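Local coordinates for probable porin (PDB 4FT6), which probably forms a beta-barrel channel of the OprD family in the outer membrane of Pseudomonas aeruginosa, letting small solutes pass, at residues A[159-162]-A[167-170]; A[63-68]-A[116-121]; A[284-287]-A[291-294]. One frame throughout, in Å; residues are numbered along the deposited sequence.

Interaction 1: A[159-162]-A[167-170]. With DMU (decyl-beta-D-maltopyranoside), chain F.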
loop_
_atom_site.group_PDB
_atom_site.type_symbol
_atom_site.label_atom_id
_atom_site.label_comp_id
_atom_site.label_asym_id
_atom_site.label_seq_id
_atom_site.Cartn_x
_atom_site.Cartn_y
_atom_site.Cartn_z
ATOM N N LEU A 159 -7.703 -9.126 -9.439
ATOM C CA LEU A 159 -7.163 -8.905 -8.107
ATOM C C LEU A 159 -7.997 -9.652 -7.075
ATOM O O LEU A 159 -9.129 -10.053 -7.353
ATOM C CB LEU A 159 -7.138 -7.413 -7.780
ATOM C CG LEU A 159 -8.463 -6.631 -7.792
ATOM C CD1 LEU A 159 -9.341 -6.880 -6.556
ATOM C CD2 LEU A 159 -8.174 -5.133 -7.923
ATOM N N SER A 160 -7.450 -9.812 -5.879
ATOM C CA SER A 160 -8.227 -10.285 -4.744
ATOM C C SER A 160 -8.055 -9.273 -3.620
ATOM O O SER A 160 -6.928 -9.039 -3.158
ATOM C CB SER A 160 -7.749 -11.665 -4.278
ATOM O OG SER A 160 -8.493 -12.092 -3.142
ATOM N N GLN A 161 -9.154 -8.653 -3.193
ATOM C CA GLN A 161 -9.078 -7.640 -2.137
ATOM C C GLN A 161 -8.636 -8.232 -0.795
ATOM O O GLN A 161 -8.734 -9.448 -0.566
ATOM C CB GLN A 161 -10.417 -6.893 -1.980
ATOM C CG GLN A 161 -10.933 -6.196 -3.248
ATOM C CD GLN A 161 -10.029 -5.035 -3.730
ATOM O OE1 GLN A 161 -8.899 -4.853 -3.253
ATOM N NE2 GLN A 161 -10.534 -4.256 -4.690
ATOM N N ARG A 162 -8.151 -7.362 0.084
ATOM C CA ARG A 162 -7.595 -7.786 1.365
ATOM C C ARG A 162 -8.568 -8.598 2.233
ATOM O O ARG A 162 -8.144 -9.499 2.969
ATOM C CB ARG A 162 -7.112 -6.560 2.126
ATOM C CG ARG A 162 -8.231 -5.583 2.446
ATOM C CD ARG A 162 -7.669 -4.243 2.719
ATOM N NE ARG A 162 -8.721 -3.263 2.928
ATOM C CZ ARG A 162 -8.489 -2.020 3.317
ATOM N NH1 ARG A 162 -7.245 -1.642 3.537
ATOM N NH2 ARG A 162 -9.493 -1.179 3.501
ATOM N N HIS A 167 -11.376 -13.564 -6.233
ATOM C CA HIS A 167 -10.783 -12.588 -7.132
ATOM C C HIS A 167 -11.866 -11.975 -8.025
ATOM O O HIS A 167 -12.957 -12.543 -8.189
ATOM C CB HIS A 167 -9.646 -13.195 -7.969
ATOM C CG HIS A 167 -10.112 -14.187 -8.991
ATOM N ND1 HIS A 167 -10.816 -13.816 -10.121
ATOM C CD2 HIS A 167 -9.970 -15.521 -9.056
ATOM C CE1 HIS A 167 -11.107 -14.894 -10.821
ATOM N NE2 HIS A 167 -10.610 -15.947 -10.199
ATOM N N GLN A 168 -11.551 -10.813 -8.594
ATOM C CA GLN A 168 -12.473 -10.081 -9.468
ATOM C C GLN A 168 -11.695 -9.305 -10.534
ATOM O O GLN A 168 -10.527 -8.969 -10.319
ATOM C CB GLN A 168 -13.298 -9.101 -8.633
ATOM C CG GLN A 168 -12.453 -8.024 -7.972
ATOM C CD GLN A 168 -13.215 -7.245 -6.905
ATOM O OE1 GLN A 168 -13.096 -7.524 -5.707
ATOM N NE2 GLN A 168 -14.000 -6.264 -7.337
ATOM N N ASP A 169 -12.335 -9.023 -11.670
ATOM C CA ASP A 169 -11.713 -8.179 -12.690
ATOM C C ASP A 169 -11.343 -6.809 -12.106
ATOM O O ASP A 169 -11.924 -6.391 -11.112
ATOM C CB ASP A 169 -12.639 -8.004 -13.892
ATOM C CG ASP A 169 -12.919 -9.309 -14.608
ATOM O OD1 ASP A 169 -12.195 -10.300 -14.362
ATOM O OD2 ASP A 169 -13.859 -9.340 -15.430
ATOM N N LEU A 170 -10.372 -6.127 -12.720
ATOM C CA LEU A 170 -9.890 -4.841 -12.215
ATOM C C LEU A 170 -10.865 -3.695 -12.512
ATOM O O LEU A 170 -11.664 -3.774 -13.454
ATOM C CB LEU A 170 -8.531 -4.500 -12.815
ATOM C CG LEU A 170 -7.276 -5.295 -12.451
ATOM C CD1 LEU A 170 -7.541 -6.277 -11.332
ATOM C CD2 LEU A 170 -6.711 -5.998 -13.685
HETATM C C1 DMU F . -8.985 -20.251 -3.017
HETATM C C2 DMU F . -9.860 -19.280 -3.901
HETATM C C3 DMU F . -11.460 -19.741 -3.941
HETATM C C4 DMU F . -11.890 -20.359 -2.559
HETATM O O5 DMU F . -10.949 -21.303 -2.149
HETATM C C6 DMU F . -9.740 -20.685 -1.791
HETATM O O7 DMU F . -12.423 -18.753 -4.489
HETATM O O16 DMU F . -8.979 -21.527 -0.931
HETATM C C18 DMU F . -9.655 -22.194 0.110
HETATM C C19 DMU F . -8.743 -23.169 0.852
HETATM C C22 DMU F . -7.399 -22.515 1.136
HETATM C C25 DMU F . -6.401 -23.593 1.550
HETATM C C28 DMU F . -5.882 -23.271 2.949
HETATM C C31 DMU F . -4.489 -22.661 2.831
HETATM C C34 DMU F . -4.351 -21.622 3.925
HETATM C C37 DMU F . -2.950 -21.642 4.488
HETATM C C40 DMU F . -2.739 -20.421 5.347
HETATM C C43 DMU F . -1.688 -20.740 6.367
HETATM O O49 DMU F . -7.853 -19.551 -2.703
HETATM O O55 DMU F . -9.206 -18.835 -5.151
HETATM C C57 DMU F . -13.207 -21.004 -2.765
HETATM O O61 DMU F . -13.034 -21.965 -3.751
HETATM C C5 DMU F . -12.408 -17.079 -6.219
HETATM C C7 DMU F . -13.780 -17.129 -6.770
HETATM C C8 DMU F . -13.966 -18.481 -7.592
HETATM C C9 DMU F . -12.554 -19.206 -7.781
HETATM O O1 DMU F . -12.117 -19.539 -6.525
HETATM C C10 DMU F . -11.905 -18.425 -5.738
HETATM O O2 DMU F . -15.016 -19.347 -6.990
HETATM O O3 DMU F . -11.534 -16.587 -7.163
HETATM O O4 DMU F . -14.069 -15.955 -7.454
HETATM C C11 DMU F . -12.522 -20.447 -8.639
HETATM O O6 DMU F . -11.239 -20.987 -8.591
HETATM O O HOH W 1 -11.397 -9.691 -3.941
#
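L159 and Q168 face each other as an antiparallel hydrogen-bonded pair at the end of a beta hairpin, where strand 149-160 meets the two-residue strand 168-169 of this OprD-family barrel. Both backbone bonds are well formed: L159 N gives its hydrogen to Q168 O over 3.0 Å, and Q168 N returns one to L159 O over 2.8 Å. The same L159 O also takes a CA-H...O contact from H167.

The two side chains of the pair lie on one face of the hairpin. Each has CG between its backbone N and carbonyl carbon (chi1 59° in L159, 64° in Q168), and this brings L159 CD1 to 3.6 Å from Q168 CG. The other branch, L159 CD2, packs on L170 CD1 at 3.7 Å. Beyond the paired residues, the amides of Q161 and Q168 stand nearly perpendicular, 82° between their planes. Q161 CG touches Q168 OE1, while the Q161 amide itself is held by Q134 and the carbonyl of A283. S160 OG is bonded to D166 O within the turn, and L159 also rests on F136 and I282.

H167 N is placed to donate to O3 of the bound maltoside DMU, a bond to be read with caution because O3 is crowded against the H167 ring in the model. One water bridges the hairpin, accepting from Q161 N at 2.6 Å and donating to Q168 OE1 at 3.3 Å.

Interaction 2: A[63-68]-A[116-121]; sequences ELIGQL and ELLPEL. With C8E ((hydroxyethyloxy)tri(ethyloxy)octane), chain D; DMU (decyl-beta-D-maltopyranoside), chain F.
I65 reaches across to L118 and E116 with the end of its longer branch. From CB, CG1 leaves anti to the carbonyl carbon, beside the backbone N (chi1 -55°), and chi2 of 180° extends the branch, carrying CD1 out toward the 116-121 segment. CB, CG1 and CG2 all stay more than 4.2 Å from that segment; CD1 does the touching. It lies 3.6 Å from L118 CD1 and 3.9 Å from L118 CG, the two side chains meeting at a slant, and it also comes within 3.9 Å of the carbonyl oxygen E116 O. With 184 Å² buried in all and the nearest CA atoms, those of I65 and E116, 7.1 Å apart, this is packing through side chains rather than strand pairing.

Two residues along the strand, Q67 also points toward the other segment. Its NE2 remains 4.1 Å from E116 OE2, too long for a bond, and the amide and carboxylate planes are 46° apart. The carboxylate is instead gripped by other groups: OE2 by a salt bridge to R98 and a bond from T135, OE1 by Q137. These partners satisfy a buried charge and probably favour its ionised form. C8E C1, the alkyl end of a detergent, lies against E116, 3.5 Å from OE1 and 3.6 Å from CB, while the decyl chain of DMU runs past G66 and Q67 O.

Strand 58-71 is here a barrel stave, hydrogen-bonded to strands 37-50 and 95-107. The 116-121 segment begins where the chain turns a corner after strand 110-114; L118 also packs on Q48 of strand 37-50 and on R126 and P133 of loops, whereas L117, P119 and L121 touch M140 of strand 139-143.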
loop_
_atom_site.group_PDB
_atom_site.type_symbol
_atom_site.label_atom_id
_atom_site.label_comp_id
_atom_site.label_asym_id
_atom_site.label_seq_id
_atom_site.Cartn_x
_atom_site.Cartn_y
_atom_site.Cartn_z
ATOM N N GLU A 63 6.617 -20.555 -6.137
ATOM C CA GLU A 63 6.285 -19.911 -4.878
ATOM C C GLU A 63 4.818 -20.181 -4.528
ATOM O O GLU A 63 4.013 -20.516 -5.396
ATOM C CB GLU A 63 6.563 -18.405 -4.966
ATOM C CG GLU A 63 8.032 -18.077 -5.123
ATOM C CD GLU A 63 8.352 -16.582 -4.996
ATOM O OE1 GLU A 63 7.423 -15.738 -4.908
ATOM O OE2 GLU A 63 9.562 -16.261 -4.989
ATOM N N LEU A 64 4.473 -20.030 -3.258
ATOM C CA LEU A 64 3.115 -20.279 -2.802
ATOM C C LEU A 64 2.733 -19.186 -1.815
ATOM O O LEU A 64 3.522 -18.840 -0.926
ATOM C CB LEU A 64 3.043 -21.641 -2.111
ATOM C CG LEU A 64 1.679 -22.303 -1.950
ATOM C CD1 LEU A 64 1.220 -22.866 -3.281
ATOM C CD2 LEU A 64 1.751 -23.408 -0.912
ATOM N N ILE A 65 1.543 -18.618 -1.981
ATOM C CA ILE A 65 1.031 -17.675 -0.996
ATOM C C ILE A 65 -0.275 -18.203 -0.405
ATOM O O ILE A 65 -1.239 -18.472 -1.132
ATOM C CB ILE A 65 0.829 -16.270 -1.594
ATOM C CG1 ILE A 65 2.139 -15.787 -2.223
ATOM C CG2 ILE A 65 0.346 -15.303 -0.517
ATOM C CD1 ILE A 65 2.071 -14.410 -2.850
ATOM N N GLY A 66 -0.293 -18.387 0.910
ATOM C CA GLY A 66 -1.462 -18.925 1.579
ATOM C C GLY A 66 -1.987 -17.907 2.576
ATOM O O GLY A 66 -1.207 -17.279 3.323
ATOM N N GLN A 67 -3.307 -17.739 2.596
ATOM C CA GLN A 67 -3.935 -16.789 3.509
ATOM C C GLN A 67 -5.036 -17.453 4.340
ATOM O O GLN A 67 -5.757 -18.323 3.852
ATOM C CB GLN A 67 -4.509 -15.612 2.717
ATOM C CG GLN A 67 -3.517 -14.904 1.816
ATOM C CD GLN A 67 -4.125 -13.691 1.134
ATOM O OE1 GLN A 67 -4.769 -12.862 1.775
ATOM N NE2 GLN A 67 -3.933 -13.585 -0.172
ATOM N N LEU A 68 -5.164 -17.027 5.590
ATOM C CA LEU A 68 -6.250 -17.462 6.469
ATOM C C LEU A 68 -6.554 -16.335 7.450
ATOM O O LEU A 68 -5.674 -15.916 8.220
ATOM C CB LEU A 68 -5.846 -18.718 7.244
ATOM C CG LEU A 68 -6.829 -19.299 8.270
ATOM C CD1 LEU A 68 -8.192 -19.582 7.652
ATOM C CD2 LEU A 68 -6.269 -20.580 8.879
ATOM N N GLU A 116 -0.134 -15.956 -8.542
ATOM C CA GLU A 116 -0.514 -15.109 -7.415
ATOM C C GLU A 116 0.631 -14.128 -7.078
ATOM O O GLU A 116 1.743 -14.538 -6.732
ATOM C CB GLU A 116 -0.889 -15.975 -6.197
ATOM C CG GLU A 116 -1.475 -15.209 -5.010
ATOM C CD GLU A 116 -2.954 -14.855 -5.185
ATOM O OE1 GLU A 116 -3.434 -14.810 -6.341
ATOM O OE2 GLU A 116 -3.653 -14.618 -4.162
ATOM N N LEU A 117 0.370 -12.830 -7.192
ATOM C CA LEU A 117 1.431 -11.840 -7.030
ATOM C C LEU A 117 1.151 -10.803 -5.950
ATOM O O LEU A 117 -0.014 -10.476 -5.675
ATOM C CB LEU A 117 1.690 -11.128 -8.356
ATOM C CG LEU A 117 2.221 -12.074 -9.419
ATOM C CD1 LEU A 117 2.260 -11.409 -10.795
ATOM C CD2 LEU A 117 3.602 -12.602 -9.024
ATOM N N LEU A 118 2.234 -10.293 -5.357
ATOM C CA LEU A 118 2.193 -9.175 -4.406
ATOM C C LEU A 118 2.970 -7.971 -4.958
ATOM O O LEU A 118 4.046 -7.634 -4.445
ATOM C CB LEU A 118 2.784 -9.602 -3.056
ATOM C CG LEU A 118 1.951 -10.586 -2.222
ATOM C CD1 LEU A 118 2.839 -11.264 -1.174
ATOM C CD2 LEU A 118 0.739 -9.876 -1.557
ATOM N N PRO A 119 2.432 -7.313 -6.004
ATOM C CA PRO A 119 3.200 -6.216 -6.628
ATOM C C PRO A 119 3.326 -4.987 -5.743
ATOM O O PRO A 119 2.333 -4.540 -5.152
ATOM C CB PRO A 119 2.357 -5.836 -7.865
ATOM C CG PRO A 119 0.947 -6.264 -7.516
ATOM C CD PRO A 119 1.124 -7.522 -6.658
ATOM N N GLU A 120 4.527 -4.424 -5.674
ATOM C CA GLU A 120 4.708 -3.144 -4.998
ATOM C C GLU A 120 5.266 -2.122 -5.983
ATOM O O GLU A 120 6.457 -1.829 -5.998
ATOM C CB GLU A 120 5.585 -3.300 -3.748
ATOM C CG GLU A 120 4.873 -3.941 -2.575
ATOM C CD GLU A 120 5.788 -4.183 -1.387
ATOM O OE1 GLU A 120 6.273 -5.319 -1.215
ATOM O OE2 GLU A 120 6.022 -3.234 -0.615
ATOM N N LEU A 121 4.381 -1.590 -6.813
ATOM C CA LEU A 121 4.771 -0.749 -7.939
ATOM C C LEU A 121 4.158 0.640 -7.781
ATOM O O LEU A 121 3.030 0.760 -7.294
ATOM C CB LEU A 121 4.271 -1.392 -9.242
ATOM C CG LEU A 121 5.178 -2.330 -10.040
ATOM C CD1 LEU A 121 6.190 -3.043 -9.163
ATOM C CD2 LEU A 121 4.334 -3.335 -10.817
HETATM C C1 C8E D . -3.327 -17.830 -8.180
HETATM C C2 C8E D . -2.641 -19.169 -8.477
HETATM C C3 C8E D . -3.645 -20.266 -8.845
HETATM C C4 C8E D . -3.932 -21.247 -7.710
HETATM C C5 C8E D . -3.183 -22.561 -7.916
HETATM C C6 C8E D . -3.537 -23.663 -6.923
HETATM C C7 C8E D . -2.426 -23.952 -5.917
HETATM C C8 C8E D . -2.528 -25.395 -5.421
HETATM O O9 C8E D . -1.358 -25.865 -4.779
HETATM C C10 C8E D . -1.351 -25.679 -3.377
HETATM C C11 C8E D . -1.190 -27.009 -2.638
HETATM O O12 C8E D . -0.072 -27.745 -3.092
HETATM C C13 C8E D . 0.469 -28.610 -2.111
HETATM C C14 C8E D . 1.916 -28.968 -2.433
HETATM O O15 C8E D . 2.813 -28.255 -1.606
HETATM C C1 DMU F . -8.985 -20.251 -3.017
HETATM C C2 DMU F . -9.860 -19.280 -3.901
HETATM C C3 DMU F . -11.460 -19.741 -3.941
HETATM C C4 DMU F . -11.890 -20.359 -2.559
HETATM O O5 DMU F . -10.949 -21.303 -2.149
HETATM C C6 DMU F . -9.740 -20.685 -1.791
HETATM O O7 DMU F . -12.423 -18.753 -4.489
HETATM O O16 DMU F . -8.979 -21.527 -0.931
HETATM C C18 DMU F . -9.655 -22.194 0.110
HETATM C C19 DMU F . -8.743 -23.169 0.852
HETATM C C22 DMU F . -7.399 -22.515 1.136
HETATM C C25 DMU F . -6.401 -23.593 1.550
HETATM C C28 DMU F . -5.882 -23.271 2.949
HETATM C C31 DMU F . -4.489 -22.661 2.831
HETATM C C34 DMU F . -4.351 -21.622 3.925
HETATM C C37 DMU F . -2.950 -21.642 4.488
HETATM C C40 DMU F . -2.739 -20.421 5.347
HETATM C C43 DMU F . -1.688 -20.740 6.367
HETATM O O49 DMU F . -7.853 -19.551 -2.703
HETATM O O55 DMU F . -9.206 -18.835 -5.151
HETATM C C57 DMU F . -13.207 -21.004 -2.765
HETATM O O61 DMU F . -13.034 -21.965 -3.751
HETATM C C5 DMU F . -12.408 -17.079 -6.219
HETATM C C7 DMU F . -13.780 -17.129 -6.770
HETATM C C8 DMU F . -13.966 -18.481 -7.592
HETATM C C9 DMU F . -12.554 -19.206 -7.781
HETATM O O1 DMU F . -12.117 -19.539 -6.525
HETATM C C10 DMU F . -11.905 -18.425 -5.738
HETATM O O2 DMU F . -15.016 -19.347 -6.990
HETATM O O3 DMU F . -11.534 -16.587 -7.163
HETATM O O4 DMU F . -14.069 -15.955 -7.454
HETATM C C11 DMU F . -12.522 -20.447 -8.639
HETATM O O6 DMU F . -11.239 -20.987 -8.591
#

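Interaction 3: A[284-287]-A[291-294]; sequences GTST and NDIQ
D292 OD2 takes two hydrogen bonds from T287, and this one carboxylate oxygen makes up the tight part of the contact. The shorter comes from the hydroxyl: T287 OG1 donates to D292 OD2 over 2.6 Å, meeting it on the anti side and 17° out of the carboxylate plane. The second comes from the backbone, T287 N to D292 OD2 at 3.0 Å, and is weak because its N-H...O angle is just 134°. Two torsions bring the groups together. T287 OG1 sits between its own N and carbonyl carbon (chi1 65°), which lets hydroxyl and amide converge on one acceptor, while D292 extends its carboxylate with CG opposite the backbone N. The two side chains run roughly perpendicular to each other where they meet.

Both segments belong to the long loop between barrel strands 264-274 and 304-313, and neither has regular helix or strand structure. D292 is the centre of an inverse gamma turn, so the chain bends sharply at the residue whose side chain spans the gap.

The rest of the contact is looser. S286 OG is 4.1 Å from D292 OD2, a distance that allows no bond, and S286 and D292 are both partly exposed. The whole interface buries 112 Å², and the nearest CA atoms, T287 and D292, are 6.6 Å apart. Away from this crossing the two segments turn to different surroundings: T285 OG1 is bonded to L125 O, whereas N291 is held through its side-chain amide by S305 and Q307, and Q294 N donates to D348.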
loop_
_atom_site.group_PDB
_atom_site.type_symbol
_atom_site.label_atom_id
_atom_site.label_comp_id
_atom_site.label_asym_id
_atom_site.label_seq_id
_atom_site.Cartn_x
_atom_site.Cartn_y
_atom_site.Cartn_z
ATOM N N GLY A 284 -8.883 -0.482 -4.374
ATOM C CA GLY A 284 -8.392 -1.143 -3.172
ATOM C C GLY A 284 -6.892 -1.026 -3.002
ATOM O O GLY A 284 -6.317 -1.452 -1.997
ATOM N N THR A 285 -6.247 -0.433 -3.991
ATOM C CA THR A 285 -4.796 -0.387 -4.024
ATOM C C THR A 285 -4.294 0.796 -3.200
ATOM O O THR A 285 -5.066 1.709 -2.873
ATOM C CB THR A 285 -4.323 -0.267 -5.485
ATOM O OG1 THR A 285 -3.060 -0.911 -5.657
ATOM C CG2 THR A 285 -4.251 1.185 -5.920
ATOM N N SER A 286 -3.010 0.789 -2.856
ATOM C CA SER A 286 -2.407 1.929 -2.168
ATOM C C SER A 286 -1.724 2.822 -3.208
ATOM O O SER A 286 -1.712 2.485 -4.390
ATOM C CB SER A 286 -1.386 1.443 -1.139
ATOM O OG SER A 286 -1.743 1.854 0.165
ATOM N N THR A 287 -1.169 3.956 -2.777
ATOM C CA THR A 287 -0.425 4.845 -3.672
ATOM C C THR A 287 0.835 5.344 -3.000
ATOM O O THR A 287 0.937 5.315 -1.781
ATOM C CB THR A 287 -1.253 6.060 -4.127
ATOM O OG1 THR A 287 -1.545 6.898 -2.999
ATOM C CG2 THR A 287 -2.544 5.609 -4.818
ATOM N N ASN A 291 0.646 12.099 1.187
ATOM C CA ASN A 291 -0.502 12.174 2.086
ATOM C C ASN A 291 -1.428 10.977 2.000
ATOM O O ASN A 291 -2.605 11.088 2.351
ATOM C CB ASN A 291 -1.328 13.433 1.826
ATOM C CG ASN A 291 -0.769 14.647 2.520
ATOM O OD1 ASN A 291 0.014 14.533 3.470
ATOM N ND2 ASN A 291 -1.171 15.827 2.054
ATOM N N ASP A 292 -0.927 9.843 1.507
ATOM C CA ASP A 292 -1.726 8.626 1.555
ATOM C C ASP A 292 -1.506 8.051 2.942
ATOM O O ASP A 292 -0.587 7.265 3.169
ATOM C CB ASP A 292 -1.312 7.616 0.486
ATOM C CG ASP A 292 -2.282 6.451 0.382
ATOM O OD1 ASP A 292 -2.973 6.141 1.391
ATOM O OD2 ASP A 292 -2.350 5.843 -0.712
ATOM N N ILE A 293 -2.331 8.481 3.886
ATOM C CA ILE A 293 -2.068 8.166 5.278
ATOM C C ILE A 293 -3.181 7.301 5.870
ATOM O O ILE A 293 -3.894 6.631 5.130
ATOM C CB ILE A 293 -1.767 9.449 6.107
ATOM C CG1 ILE A 293 -2.972 10.378 6.107
ATOM C CG2 ILE A 293 -0.547 10.171 5.546
ATOM C CD1 ILE A 293 -2.712 11.670 6.762
ATOM N N GLN A 294 -3.330 7.314 7.192
ATOM C CA GLN A 294 -4.068 6.252 7.876
ATOM C C GLN A 294 -5.514 6.034 7.407
ATOM O O GLN A 294 -5.889 4.906 7.119
ATOM C CB GLN A 294 -4.000 6.427 9.403
ATOM C CG GLN A 294 -4.414 5.178 10.180
ATOM C CD GLN A 294 -4.226 5.326 11.671
ATOM O OE1 GLN A 294 -3.355 6.072 12.127
ATOM N NE2 GLN A 294 -5.043 4.613 12.447
#

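How the interactions relate
Interactions 1 and 3 touch directly: Q161 OE1 packs 3.7 Å from G284 CA, although the centres of the two contacts are about 17 Å apart. Interaction 2 touches neither; its nearest atoms are about 5 Å from those of interaction 1 and about 6 Å from those of interaction 3. R98 nevertheless links the first two, since it forms the salt bridge with E116 and also packs against S160 and H167. DMU spans the same pair, its sugar lying by 167-170 and its alkyl chain along 63-68. Interaction 3, centred about 6 Å from the middle of the chain, is the most central, consistent with a loop folded into the barrel.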